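Local coordinates for protein amidohydrolase (PDB 3OOQ) that probably works as a metal-dependent hydrolase of the amidohydrolase family, perhaps with an allantoinase-like activity on amide bonds, at residues I66-E70 / A93-N98; D85-H90 / L208-V212; V125-V131 / K145-K151; L217-A223 / F243-V248. Residues are numbered along the deposited sequence.

Contact 1 (I66-E70 / A93-N98); sequences IGLFE and ALDGFN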
loop_
_atom_site.group_PDB
_atom_site.type_symbol
_atom_site.label_atom_id
_atom_site.label_comp_id
_atom_site.label_asym_id
_atom_site.label_seq_id
_atom_site.Cartn_x
_atom_site.Cartn_y
_atom_site.Cartn_z
ATOM N N ILE F 66 1.210 21.538 -27.936
ATOM C CA ILE F 66 2.537 22.156 -28.032
ATOM C C ILE F 66 2.708 23.188 -26.920
ATOM O O ILE F 66 1.755 23.872 -26.539
ATOM C CB ILE F 66 2.817 22.762 -29.435
ATOM C CG1 ILE F 66 4.319 23.060 -29.598
ATOM C CG2 ILE F 66 1.940 24.031 -29.691
ATOM C CD1 ILE F 66 4.815 23.059 -31.041
ATOM N N GLY F 67 3.911 23.278 -26.373
ATOM C CA GLY F 67 4.172 24.187 -25.270
ATOM C C GLY F 67 3.701 23.664 -23.921
ATOM O O GLY F 67 4.253 24.052 -22.886
ATOM N N LEU F 68 2.683 22.801 -23.920
ATOM C CA LEU F 68 2.187 22.175 -22.674
ATOM C C LEU F 68 2.969 20.925 -22.277
ATOM O O LEU F 68 3.184 20.663 -21.089
ATOM C CB LEU F 68 0.699 21.791 -22.786
ATOM C CG LEU F 68 -0.381 22.864 -22.789
ATOM C CD1 LEU F 68 -1.746 22.201 -22.703
ATOM C CD2 LEU F 68 -0.211 23.771 -21.594
ATOM N N PHE F 69 3.337 20.142 -23.282
ATOM C CA PHE F 69 4.068 18.906 -23.106
ATOM C C PHE F 69 5.432 19.169 -23.748
ATOM O O PHE F 69 5.639 18.861 -24.917
ATOM C CB PHE F 69 3.283 17.801 -23.826
ATOM C CG PHE F 69 3.764 16.405 -23.567
ATOM C CD1 PHE F 69 5.116 16.124 -23.394
ATOM C CD2 PHE F 69 2.851 15.346 -23.545
ATOM C CE1 PHE F 69 5.564 14.817 -23.170
ATOM C CE2 PHE F 69 3.286 14.034 -23.333
ATOM C CZ PHE F 69 4.647 13.773 -23.144
ATOM N N GLU F 70 6.333 19.792 -22.995
ATOM C CA GLU F 70 7.626 20.267 -23.529
ATOM C C GLU F 70 8.389 19.126 -24.200
ATOM O O GLU F 70 8.371 17.985 -23.705
ATOM C CB GLU F 70 8.494 20.883 -22.403
ATOM C CG GLU F 70 9.813 21.521 -22.902
ATOM C CD GLU F 70 10.767 22.006 -21.804
ATOM O OE1 GLU F 70 10.438 21.986 -20.596
ATOM O OE2 GLU F 70 11.881 22.427 -22.171
ATOM N N ALA F 93 -5.027 26.136 -20.385
ATOM C CA ALA F 93 -3.826 25.762 -21.112
ATOM C C ALA F 93 -2.823 26.917 -21.175
ATOM O O ALA F 93 -1.609 26.696 -21.121
ATOM C CB ALA F 93 -4.172 25.298 -22.501
ATOM N N LEU F 94 -3.332 28.144 -21.269
ATOM C CA LEU F 94 -2.476 29.335 -21.283
ATOM C C LEU F 94 -1.482 29.335 -20.124
ATOM O O LEU F 94 -0.339 29.756 -20.281
ATOM C CB LEU F 94 -3.320 30.626 -21.217
ATOM C CG LEU F 94 -2.595 31.948 -21.471
ATOM C CD1 LEU F 94 -2.258 32.058 -22.957
ATOM C CD2 LEU F 94 -3.420 33.168 -21.002
ATOM N N ASP F 95 -1.939 28.880 -18.964
ATOM C CA ASP F 95 -1.133 28.924 -17.748
ATOM C C ASP F 95 -0.102 27.791 -17.652
ATOM O O ASP F 95 0.654 27.722 -16.680
ATOM C CB ASP F 95 -2.040 28.898 -16.514
ATOM C CG ASP F 95 -2.865 30.171 -16.352
ATOM O OD1 ASP F 95 -2.472 31.229 -16.880
ATOM O OD2 ASP F 95 -3.919 30.108 -15.688
ATOM N N GLY F 96 -0.074 26.912 -18.649
ATOM C CA GLY F 96 0.907 25.831 -18.712
ATOM C C GLY F 96 1.805 25.934 -19.936
ATOM O O GLY F 96 2.737 25.134 -20.102
ATOM N N PHE F 97 1.526 26.920 -20.791
ATOM C CA PHE F 97 2.209 27.083 -22.078
ATOM C C PHE F 97 3.608 27.714 -21.951
ATOM O O PHE F 97 3.743 28.817 -21.432
ATOM C CB PHE F 97 1.331 27.916 -23.031
ATOM C CG PHE F 97 1.971 28.197 -24.366
ATOM C CD1 PHE F 97 1.995 27.224 -25.365
ATOM C CD2 PHE F 97 2.544 29.442 -24.633
ATOM C CE1 PHE F 97 2.609 27.471 -26.592
ATOM C CE2 PHE F 97 3.150 29.705 -25.876
ATOM C CZ PHE F 97 3.182 28.716 -26.852
ATOM N N ASN F 98 4.618 27.011 -22.456
ATOM C CA ASN F 98 6.019 27.452 -22.458
ATOM C C ASN F 98 6.479 27.854 -23.874
ATOM O O ASN F 98 6.746 26.988 -24.707
ATOM C CB ASN F 98 6.886 26.290 -21.922
ATOM C CG ASN F 98 8.383 26.517 -22.079
ATOM O OD1 ASN F 98 8.845 27.607 -22.431
ATOM N ND2 ASN F 98 9.156 25.464 -21.812
#
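Two pieces of irregular chain meet here, with Gly67 and Asn98 facing each other at a CA-CA distance of 4.7 Å. One backbone hydrogen bond ties them: Asn98 N gives its proton to Gly67 O at 3.0 Å. Just before it, residues 93-95 make a short 3-10 turn, in which Gly96 N bonds back to Ala93 O at 2.9 Å. Gly67 has positive phi, and a CB on it would run into Phe97 CD1; a CB on Gly96 would strike Leu68 CD2. Without side chains, Gly67 makes room for the Phe97 ring and Gly96 for Leu68. Leu68 lies against the 3-10 turn: its CD2 is 3.3 Å from Ala93 O and 3.4 Å from Gly96 C, while CD1 touches Ala93 CB at 3.9 Å. The Phe97 ring has Ile66 O at its edge, 3.6 Å from CD1, and that same CD1 lies 3.7 Å from Gly67 CA. Asn98 turns its OD1 to the backbone N of Gln100, and Gly67 N is held by Asp101. The contact is plain packing that closes a long, helix-free beta-alpha connection, from strand 54-64 to helix 103-108, in a domain of the TIM-barrel clan. Asp95 makes salt bridges to Arg180 and Arg238 of the second subunit, while Ile66 and Phe97 pack inward on helix 103-108 and strand 112-117.

Contact 2 (D85-H90 / L208-V212); sequences DPVTPH and LKMEV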
loop_
_atom_site.group_PDB
_atom_site.type_symbol
_atom_site.label_atom_id
_atom_site.label_comp_id
_atom_site.label_asym_id
_atom_site.label_seq_id
_atom_site.Cartn_x
_atom_site.Cartn_y
_atom_site.Cartn_z
ATOM N N ASP F 85 -8.792 15.489 -10.647
ATOM C CA ASP F 85 -10.153 15.965 -10.434
ATOM C C ASP F 85 -10.850 15.912 -11.794
ATOM O O ASP F 85 -10.352 16.507 -12.761
ATOM C CB ASP F 85 -10.121 17.409 -9.893
ATOM C CG ASP F 85 -11.505 17.949 -9.556
ATOM O OD1 ASP F 85 -11.583 18.894 -8.750
ATOM O OD2 ASP F 85 -12.515 17.477 -10.096
ATOM N N PRO F 86 -11.991 15.197 -11.890
ATOM C CA PRO F 86 -12.577 15.019 -13.227
ATOM C C PRO F 86 -13.251 16.287 -13.782
ATOM O O PRO F 86 -13.644 16.301 -14.939
ATOM C CB PRO F 86 -13.592 13.865 -13.027
ATOM C CG PRO F 86 -13.931 13.898 -11.591
ATOM C CD PRO F 86 -12.731 14.450 -10.849
ATOM N N VAL F 87 -13.365 17.342 -12.967
ATOM C CA VAL F 87 -14.013 18.590 -13.379
ATOM C C VAL F 87 -13.106 19.780 -13.075
ATOM O O VAL F 87 -13.184 20.368 -11.993
ATOM C CB VAL F 87 -15.376 18.777 -12.669
ATOM C CG1 VAL F 87 -16.123 19.997 -13.211
ATOM C CG2 VAL F 87 -16.251 17.545 -12.819
ATOM N N THR F 88 -12.241 20.124 -14.024
ATOM C CA THR F 88 -11.373 21.286 -13.892
ATOM C C THR F 88 -11.560 22.333 -15.014
ATOM O O THR F 88 -10.591 22.712 -15.678
ATOM C CB THR F 88 -9.888 20.871 -13.806
ATOM O OG1 THR F 88 -9.521 20.160 -14.996
ATOM C CG2 THR F 88 -9.628 19.982 -12.584
ATOM N N PRO F 89 -12.795 22.846 -15.196
ATOM C CA PRO F 89 -13.044 23.866 -16.236
ATOM C C PRO F 89 -12.273 25.167 -16.020
ATOM O O PRO F 89 -12.021 25.883 -16.981
ATOM C CB PRO F 89 -14.544 24.151 -16.106
ATOM C CG PRO F 89 -14.896 23.736 -14.706
ATOM C CD PRO F 89 -13.998 22.592 -14.370
ATOM N N HIS F 90 -11.923 25.457 -14.766
ATOM C CA HIS F 90 -11.274 26.709 -14.380
ATOM C C HIS F 90 -9.792 26.795 -14.760
ATOM O O HIS F 90 -9.244 27.893 -14.791
ATOM C CB HIS F 90 -11.411 26.917 -12.856
ATOM C CG HIS F 90 -10.729 25.854 -12.051
ATOM N ND1 HIS F 90 -10.958 24.511 -12.255
ATOM C CD2 HIS F 90 -9.801 25.934 -11.067
ATOM C CE1 HIS F 90 -10.211 23.807 -11.428
ATOM N NE2 HIS F 90 -9.498 24.646 -10.694
ATOM N N LEU F 208 -15.184 30.324 -9.947
ATOM C CA LEU F 208 -14.365 30.267 -11.139
ATOM C C LEU F 208 -14.801 29.138 -12.079
ATOM O O LEU F 208 -14.862 29.327 -13.288
ATOM C CB LEU F 208 -12.909 30.071 -10.702
ATOM C CG LEU F 208 -11.833 30.868 -11.403
ATOM C CD1 LEU F 208 -12.133 32.363 -11.301
ATOM C CD2 LEU F 208 -10.490 30.513 -10.758
ATOM N N LYS F 209 -15.100 27.970 -11.507
ATOM C CA LYS F 209 -15.546 26.807 -12.290
ATOM C C LYS F 209 -16.922 27.036 -12.926
ATOM O O LYS F 209 -17.160 26.635 -14.065
ATOM C CB LYS F 209 -15.594 25.545 -11.408
ATOM C CG LYS F 209 -14.262 25.022 -10.881
ATOM C CD LYS F 209 -14.535 23.731 -10.076
ATOM C CE LYS F 209 -13.284 23.025 -9.575
ATOM N NZ LYS F 209 -13.631 21.570 -9.246
HETATM N N MSE F 210 -17.817 27.670 -12.178
HETATM C CA MSE F 210 -19.151 27.991 -12.668
HETATM C C MSE F 210 -19.124 29.086 -13.733
HETATM O O MSE F 210 -19.921 29.051 -14.675
HETATM C CB MSE F 210 -20.069 28.442 -11.523
HETATM C CG MSE F 210 -20.346 27.425 -10.443
HETATM SE SE MSE F 210 -21.335 25.850 -11.081
HETATM C CE MSE F 210 -19.833 24.696 -11.354
ATOM N N GLU F 211 -18.221 30.057 -13.576
ATOM C CA GLU F 211 -18.109 31.169 -14.527
ATOM C C GLU F 211 -17.810 30.705 -15.961
ATOM O O GLU F 211 -18.433 31.182 -16.888
ATOM C CB GLU F 211 -17.092 32.223 -14.049
ATOM C CG GLU F 211 -17.584 33.060 -12.864
ATOM C CD GLU F 211 -18.636 34.101 -13.266
ATOM O OE1 GLU F 211 -19.514 34.438 -12.453
ATOM O OE2 GLU F 211 -18.587 34.577 -14.410
ATOM N N VAL F 212 -16.893 29.758 -16.140
ATOM C CA VAL F 212 -16.585 29.219 -17.474
ATOM C C VAL F 212 -17.750 28.438 -18.045
ATOM O O VAL F 212 -17.987 28.467 -19.258
ATOM C CB VAL F 212 -15.398 28.204 -17.488
ATOM C CG1 VAL F 212 -14.677 28.289 -18.840
ATOM C CG2 VAL F 212 -14.454 28.441 -16.366
#
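Lys209 does the polar work. Its NZ donates to Val87 O at 3.0 Å and also forms a salt bridge with Asp85 OD1, though at 3.4 Å the hydrogen bond in that bridge is weak. The other carboxylate oxygen of Asp85 is used at home: OD2 accepts from Val87 N at 3.0 Å, closing an Asx turn that holds the carboxylate and the Val87 carbonyl near the same ammonium group. Reaching them takes an almost fully extended lysine, whose aliphatic part runs past the loop, with Lys209 CG 3.6 Å from His90 ND1 and Lys209 CB 3.8 Å from Pro89 CG. Farther along, His90 CB meets Leu208 CB at 4.1 Å, and the next turn of helix 208-217 brings Val212 CG2 to 3.6 Å from Pro89 O and 4.3 Å from Pro89 CB. Pro89 also rests on Tyr182 of helix 172-198, and His90 packs on Gly177 of the second subunit. ND1 of His90 is buried with no partner in the model, so on that side the ring offers packing against the lysine chain rather than a polar bond. The loop is joined to the start of the helix mainly by one long lysine and apolar contacts, its best bond going to a neutral carbonyl.

Contact 3 (V125-V131 / K145-K151); sequences VGGQGSV and KDPAGLK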
loop_
_atom_site.group_PDB
_atom_site.type_symbol
_atom_site.label_atom_id
_atom_site.label_comp_id
_atom_site.label_asym_id
_atom_site.label_seq_id
_atom_site.Cartn_x
_atom_site.Cartn_y
_atom_site.Cartn_z
ATOM N N VAL F 125 -14.284 17.065 -17.782
ATOM C CA VAL F 125 -14.186 18.512 -18.043
ATOM C C VAL F 125 -12.762 18.944 -17.719
ATOM O O VAL F 125 -12.375 18.999 -16.551
ATOM C CB VAL F 125 -15.209 19.353 -17.222
ATOM C CG1 VAL F 125 -15.184 20.831 -17.678
ATOM C CG2 VAL F 125 -16.644 18.803 -17.375
ATOM N N GLY F 126 -11.984 19.249 -18.753
ATOM C CA GLY F 126 -10.535 19.418 -18.607
ATOM C C GLY F 126 -9.963 20.826 -18.395
ATOM O O GLY F 126 -8.909 20.974 -17.771
ATOM N N GLY F 127 -10.638 21.854 -18.907
ATOM C CA GLY F 127 -10.124 23.226 -18.815
ATOM C C GLY F 127 -10.224 24.012 -20.110
ATOM O O GLY F 127 -10.802 23.533 -21.088
ATOM N N GLN F 128 -9.644 25.210 -20.131
ATOM C CA GLN F 128 -9.858 26.141 -21.244
ATOM C C GLN F 128 -8.747 26.122 -22.267
ATOM O O GLN F 128 -7.569 26.047 -21.916
ATOM C CB GLN F 128 -10.053 27.578 -20.737
ATOM C CG GLN F 128 -11.233 27.725 -19.804
ATOM C CD GLN F 128 -11.078 28.900 -18.877
ATOM O OE1 GLN F 128 -10.881 30.025 -19.319
ATOM N NE2 GLN F 128 -11.155 28.645 -17.577
ATOM N N GLY F 129 -9.148 26.196 -23.536
ATOM C CA GLY F 129 -8.236 26.386 -24.651
ATOM C C GLY F 129 -8.069 27.869 -24.968
ATOM O O GLY F 129 -8.920 28.676 -24.597
ATOM N N SER F 130 -6.951 28.204 -25.629
ATOM C CA SER F 130 -6.656 29.542 -26.116
ATOM C C SER F 130 -6.018 29.395 -27.477
ATOM O O SER F 130 -5.282 28.446 -27.705
ATOM C CB SER F 130 -5.633 30.237 -25.199
ATOM O OG SER F 130 -6.191 30.586 -23.946
ATOM N N VAL F 131 -6.266 30.339 -28.383
ATOM C CA VAL F 131 -5.567 30.358 -29.661
ATOM C C VAL F 131 -4.381 31.289 -29.536
ATOM O O VAL F 131 -4.509 32.421 -29.075
ATOM C CB VAL F 131 -6.461 30.840 -30.830
ATOM C CG1 VAL F 131 -5.668 30.775 -32.147
ATOM C CG2 VAL F 131 -7.745 30.021 -30.907
ATOM N N LYS F 145 -6.886 34.615 -29.039
ATOM C CA LYS F 145 -8.237 34.483 -28.522
ATOM C C LYS F 145 -8.182 33.647 -27.268
ATOM O O LYS F 145 -7.794 32.480 -27.311
ATOM C CB LYS F 145 -9.161 33.813 -29.551
ATOM C CG LYS F 145 -10.582 33.702 -29.075
ATOM C CD LYS F 145 -11.482 33.086 -30.122
ATOM C CE LYS F 145 -12.896 32.966 -29.587
ATOM N NZ LYS F 145 -13.777 32.293 -30.569
ATOM N N ASP F 146 -8.566 34.256 -26.158
ATOM C CA ASP F 146 -8.527 33.582 -24.870
ATOM C C ASP F 146 -9.684 34.067 -24.020
ATOM O O ASP F 146 -9.826 35.281 -23.826
ATOM C CB ASP F 146 -7.219 33.904 -24.161
ATOM C CG ASP F 146 -7.185 33.378 -22.751
ATOM O OD1 ASP F 146 -7.251 32.149 -22.561
ATOM O OD2 ASP F 146 -7.090 34.200 -21.827
ATOM N N PRO F 147 -10.523 33.139 -23.513
ATOM C CA PRO F 147 -10.547 31.687 -23.784
ATOM C C PRO F 147 -11.159 31.402 -25.155
ATOM O O PRO F 147 -11.914 32.229 -25.666
ATOM C CB PRO F 147 -11.478 31.150 -22.694
ATOM C CG PRO F 147 -12.412 32.301 -22.403
ATOM C CD PRO F 147 -11.540 33.534 -22.517
ATOM N N ALA F 148 -10.848 30.252 -25.743
ATOM C CA ALA F 148 -11.363 29.916 -27.060
ATOM C C ALA F 148 -12.337 28.732 -27.050
ATOM O O ALA F 148 -13.042 28.480 -28.027
ATOM C CB ALA F 148 -10.219 29.671 -28.027
ATOM N N GLY F 149 -12.369 27.999 -25.946
ATOM C CA GLY F 149 -13.170 26.785 -25.844
ATOM C C GLY F 149 -13.019 26.111 -24.482
ATOM O O GLY F 149 -12.066 26.388 -23.753
ATOM N N LEU F 150 -13.978 25.257 -24.132
ATOM C CA LEU F 150 -13.892 24.461 -22.921
ATOM C C LEU F 150 -13.761 22.998 -23.337
ATOM O O LEU F 150 -14.685 22.429 -23.928
ATOM C CB LEU F 150 -15.117 24.668 -22.019
ATOM C CG LEU F 150 -15.127 23.863 -20.696
ATOM C CD1 LEU F 150 -13.862 24.144 -19.899
ATOM C CD2 LEU F 150 -16.363 24.190 -19.849
ATOM N N LYS F 151 -12.614 22.409 -23.035
ATOM C CA LYS F 151 -12.274 21.015 -23.390
ATOM C C LYS F 151 -13.017 20.024 -22.508
ATOM O O LYS F 151 -13.052 20.187 -21.289
ATOM C CB LYS F 151 -10.757 20.803 -23.234
ATOM C CG LYS F 151 -10.221 19.405 -23.549
ATOM C CD LYS F 151 -10.612 18.925 -24.977
ATOM C CE LYS F 151 -10.014 17.565 -25.331
ATOM N NZ LYS F 151 -8.525 17.650 -25.403
#
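This is an antiparallel strand pair, 125-133 beside 143-153, within the curled sheet of a domain assigned to the TIM-barrel clan. Six backbone bonds satisfy the facing peptide groups. At one end Val131 and Lys145 exchange both: Val131 N to Lys145 O at 2.8 Å, Lys145 N to Val131 O at 3.2 Å. Gly129 serves two partners, its N giving to Gly149 O at 2.9 Å and its O accepting from Ala148 N at 2.7 Å, past a corner at 145-147 that includes a cis peptide before Pro147. At the other end Lys151 O accepts from Gly126 N at 2.9 Å and Lys151 N donates to Gly127 O at 2.9 Å. Gly127 adopts backbone angles that call for glycine. Polar side-chain ends look elsewhere: Gln128 NE2 to Pro89 O, Asp146 to Lys92, Lys151 NZ to Pro119 O and His63. Just past the corner, Val131 CG2 lies 3.8 Å from Ala148 CB.

Contact 4 (L217-A223 / F243-V248); sequences LRKKIPA and FGFNLV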
loop_
_atom_site.group_PDB
_atom_site.type_symbol
_atom_site.label_atom_id
_atom_site.label_comp_id
_atom_site.label_asym_id
_atom_site.label_seq_id
_atom_site.Cartn_x
_atom_site.Cartn_y
_atom_site.Cartn_z
ATOM N N LEU F 217 -22.661 28.039 -21.658
ATOM C CA LEU F 217 -24.126 28.054 -21.771
ATOM C C LEU F 217 -24.676 29.303 -22.444
ATOM O O LEU F 217 -25.726 29.248 -23.090
ATOM C CB LEU F 217 -24.817 27.806 -20.419
ATOM C CG LEU F 217 -24.590 26.424 -19.792
ATOM C CD1 LEU F 217 -25.623 26.172 -18.708
ATOM C CD2 LEU F 217 -24.662 25.303 -20.843
ATOM N N ARG F 218 -23.964 30.419 -22.308
ATOM C CA ARG F 218 -24.330 31.662 -22.996
ATOM C C ARG F 218 -23.750 31.692 -24.396
ATOM O O ARG F 218 -23.835 32.699 -25.072
ATOM C CB ARG F 218 -23.852 32.885 -22.213
ATOM C CG ARG F 218 -24.641 33.185 -20.959
ATOM C CD ARG F 218 -24.168 34.492 -20.315
ATOM N NE ARG F 218 -24.825 34.691 -19.028
ATOM C CZ ARG F 218 -26.055 35.187 -18.870
ATOM N NH1 ARG F 218 -26.778 35.556 -19.920
ATOM N NH2 ARG F 218 -26.575 35.293 -17.648
ATOM N N LYS F 219 -23.146 30.579 -24.815
ATOM C CA LYS F 219 -22.563 30.437 -26.157
ATOM C C LYS F 219 -21.455 31.439 -26.503
ATOM O O LYS F 219 -21.203 31.701 -27.676
ATOM C CB LYS F 219 -23.644 30.450 -27.242
ATOM C CG LYS F 219 -24.636 29.320 -27.118
ATOM C CD LYS F 219 -25.525 29.297 -28.345
ATOM C CE LYS F 219 -26.592 28.256 -28.244
ATOM N NZ LYS F 219 -27.211 28.003 -29.573
ATOM N N LYS F 220 -20.775 31.970 -25.491
ATOM C CA LYS F 220 -19.633 32.843 -25.745
ATOM C C LYS F 220 -18.471 32.039 -26.314
ATOM O O LYS F 220 -17.719 32.531 -27.141
ATOM C CB LYS F 220 -19.213 33.587 -24.478
ATOM C CG LYS F 220 -20.251 34.579 -23.977
ATOM C CD LYS F 220 -19.824 35.134 -22.616
ATOM C CE LYS F 220 -20.768 36.231 -22.111
ATOM N NZ LYS F 220 -21.224 37.130 -23.230
ATOM N N ILE F 221 -18.336 30.786 -25.877
ATOM C CA ILE F 221 -17.299 29.900 -26.411
ATOM C C ILE F 221 -17.876 28.508 -26.595
ATOM O O ILE F 221 -18.818 28.143 -25.888
ATOM C CB ILE F 221 -16.036 29.814 -25.481
ATOM C CG1 ILE F 221 -16.418 29.445 -24.044
ATOM C CG2 ILE F 221 -15.208 31.121 -25.572
ATOM C CD1 ILE F 221 -15.213 29.138 -23.066
ATOM N N PRO F 222 -17.321 27.732 -27.544
ATOM C CA PRO F 222 -17.804 26.372 -27.727
ATOM C C PRO F 222 -17.223 25.368 -26.718
ATOM O O PRO F 222 -16.139 25.582 -26.170
ATOM C CB PRO F 222 -17.285 26.002 -29.120
ATOM C CG PRO F 222 -16.029 26.835 -29.281
ATOM C CD PRO F 222 -16.325 28.119 -28.567
ATOM N N ALA F 223 -17.956 24.270 -26.525
ATOM C CA ALA F 223 -17.405 23.048 -25.977
ATOM C C ALA F 223 -16.525 22.394 -27.044
ATOM O O ALA F 223 -16.902 22.307 -28.225
ATOM C CB ALA F 223 -18.521 22.095 -25.566
ATOM N N PHE F 243 -28.366 21.041 -23.049
ATOM C CA PHE F 243 -28.059 22.259 -22.337
ATOM C C PHE F 243 -27.980 23.476 -23.244
ATOM O O PHE F 243 -27.780 24.569 -22.755
ATOM C CB PHE F 243 -26.765 22.087 -21.529
ATOM C CG PHE F 243 -26.907 21.137 -20.364
ATOM C CD1 PHE F 243 -27.515 21.556 -19.182
ATOM C CD2 PHE F 243 -26.458 19.816 -20.460
ATOM C CE1 PHE F 243 -27.671 20.686 -18.115
ATOM C CE2 PHE F 243 -26.605 18.926 -19.382
ATOM C CZ PHE F 243 -27.214 19.364 -18.214
ATOM N N GLY F 244 -28.150 23.269 -24.548
ATOM C CA GLY F 244 -28.115 24.336 -25.547
ATOM C C GLY F 244 -26.780 25.048 -25.686
ATOM O O GLY F 244 -26.732 26.270 -25.678
ATOM N N PHE F 245 -25.685 24.301 -25.798
ATOM C CA PHE F 245 -24.400 24.937 -26.103
ATOM C C PHE F 245 -23.805 24.523 -27.457
ATOM O O PHE F 245 -24.215 23.518 -28.048
ATOM C CB PHE F 245 -23.393 24.815 -24.939
ATOM C CG PHE F 245 -23.084 23.391 -24.497
ATOM C CD1 PHE F 245 -22.155 22.609 -25.181
ATOM C CD2 PHE F 245 -23.658 22.867 -23.343
ATOM C CE1 PHE F 245 -21.825 21.342 -24.738
ATOM C CE2 PHE F 245 -23.326 21.585 -22.895
ATOM C CZ PHE F 245 -22.413 20.830 -23.594
ATOM N N ASN F 246 -22.861 25.323 -27.951
ATOM C CA ASN F 246 -22.132 25.007 -29.180
ATOM C C ASN F 246 -21.035 24.004 -28.942
ATOM O O ASN F 246 -20.376 24.045 -27.909
ATOM C CB ASN F 246 -21.518 26.269 -29.788
ATOM C CG ASN F 246 -22.573 27.260 -30.239
ATOM O OD1 ASN F 246 -23.589 26.858 -30.738
ATOM N ND2 ASN F 246 -22.331 28.551 -30.038
ATOM N N LEU F 247 -20.820 23.127 -29.917
ATOM C CA LEU F 247 -19.765 22.134 -29.795
ATOM C C LEU F 247 -18.935 21.967 -31.036
ATOM O O LEU F 247 -19.377 22.239 -32.155
ATOM C CB LEU F 247 -20.318 20.758 -29.350
ATOM C CG LEU F 247 -20.886 19.752 -30.368
ATOM C CD1 LEU F 247 -20.733 18.328 -29.906
ATOM C CD2 LEU F 247 -22.353 20.029 -30.618
ATOM N N VAL F 248 -17.725 21.487 -30.807
ATOM C CA VAL F 248 -16.855 20.953 -31.824
ATOM C C VAL F 248 -16.499 19.545 -31.345
ATOM O O VAL F 248 -16.274 19.322 -30.160
ATOM C CB VAL F 248 -15.559 21.823 -31.952
ATOM C CG1 VAL F 248 -14.592 21.239 -32.947
ATOM C CG2 VAL F 248 -15.902 23.292 -32.339
HETATM O O HOH W 1 -27.706 27.560 -22.879
HETATM O O HOH W 2 -19.649 29.355 -29.045
HETATM O O HOH W 3 -21.356 27.235 -26.422
#
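Two helices end side by side here, each in a Schellman motif, and one of the two positive-phi C-prime residues is a lysine: Lys219 finishes helix 208-217, Gly244 finishes helix 230-243. Water links the segments at three points. Water 1 sits between the helix-end carbonyls, its O 2.6 Å from Leu217 O and 3.0 Å from Phe243 O. The other two serve Asn246: water 2 donates to Lys219 O at 3.1 Å and accepts from Asn246 ND2 at 3.0 Å; water 3 donates to Ile221 O at 2.7 Å and accepts from Asn246 N at 2.9 Å. The exposed Lys219 lays its chain across the turn, with CE 3.2 Å from Gly244 O and CB 3.6 Å from Asn246 ND2. Beyond the turns, both segments lead into neighbouring parallel strands, 223-227 and 247-249, which helix 230-243 connects as a beta-alpha-beta crossover. The strands begin with Ala223 N bonding to Asn246 O and Val248 N to Ala223 O, each at 2.8 Å, while Leu247 CA makes a CH...O contact with Ala223 O at 3.3 Å. Beneath them the Phe245 ring takes Leu217 CD2 at 3.6 Å from its CD2 and Ala223 CB at 3.5 Å from its CE1. Leu217 CD2 also reaches Phe243 CB at 3.9 Å, and Phe245 meets the ring of Phe183 on helix 172-198.

Contact 3 is the hub, buried and built on backbone hydrogen bonds, and both loop contacts lean on its strand 125-133: Ala93 N of contact 1 probably bonds to Gln128 O, and Thr88 N of contact 2 to Val125 O. On its other side, Leu150 N probably bonds to Pro222 O, so contact 4 continues the same sheet. Contact 1 is also buried but rests on glycine-permitted close packing and a single bond, whereas the partly buried contact 2 relies on a lysine side chain. Contact 4, also partly buried, adds waters at its exposed edge. Contacts 1 and 2 share one long loop and touch the second subunit; contacts 3 and 4 meet no other chain.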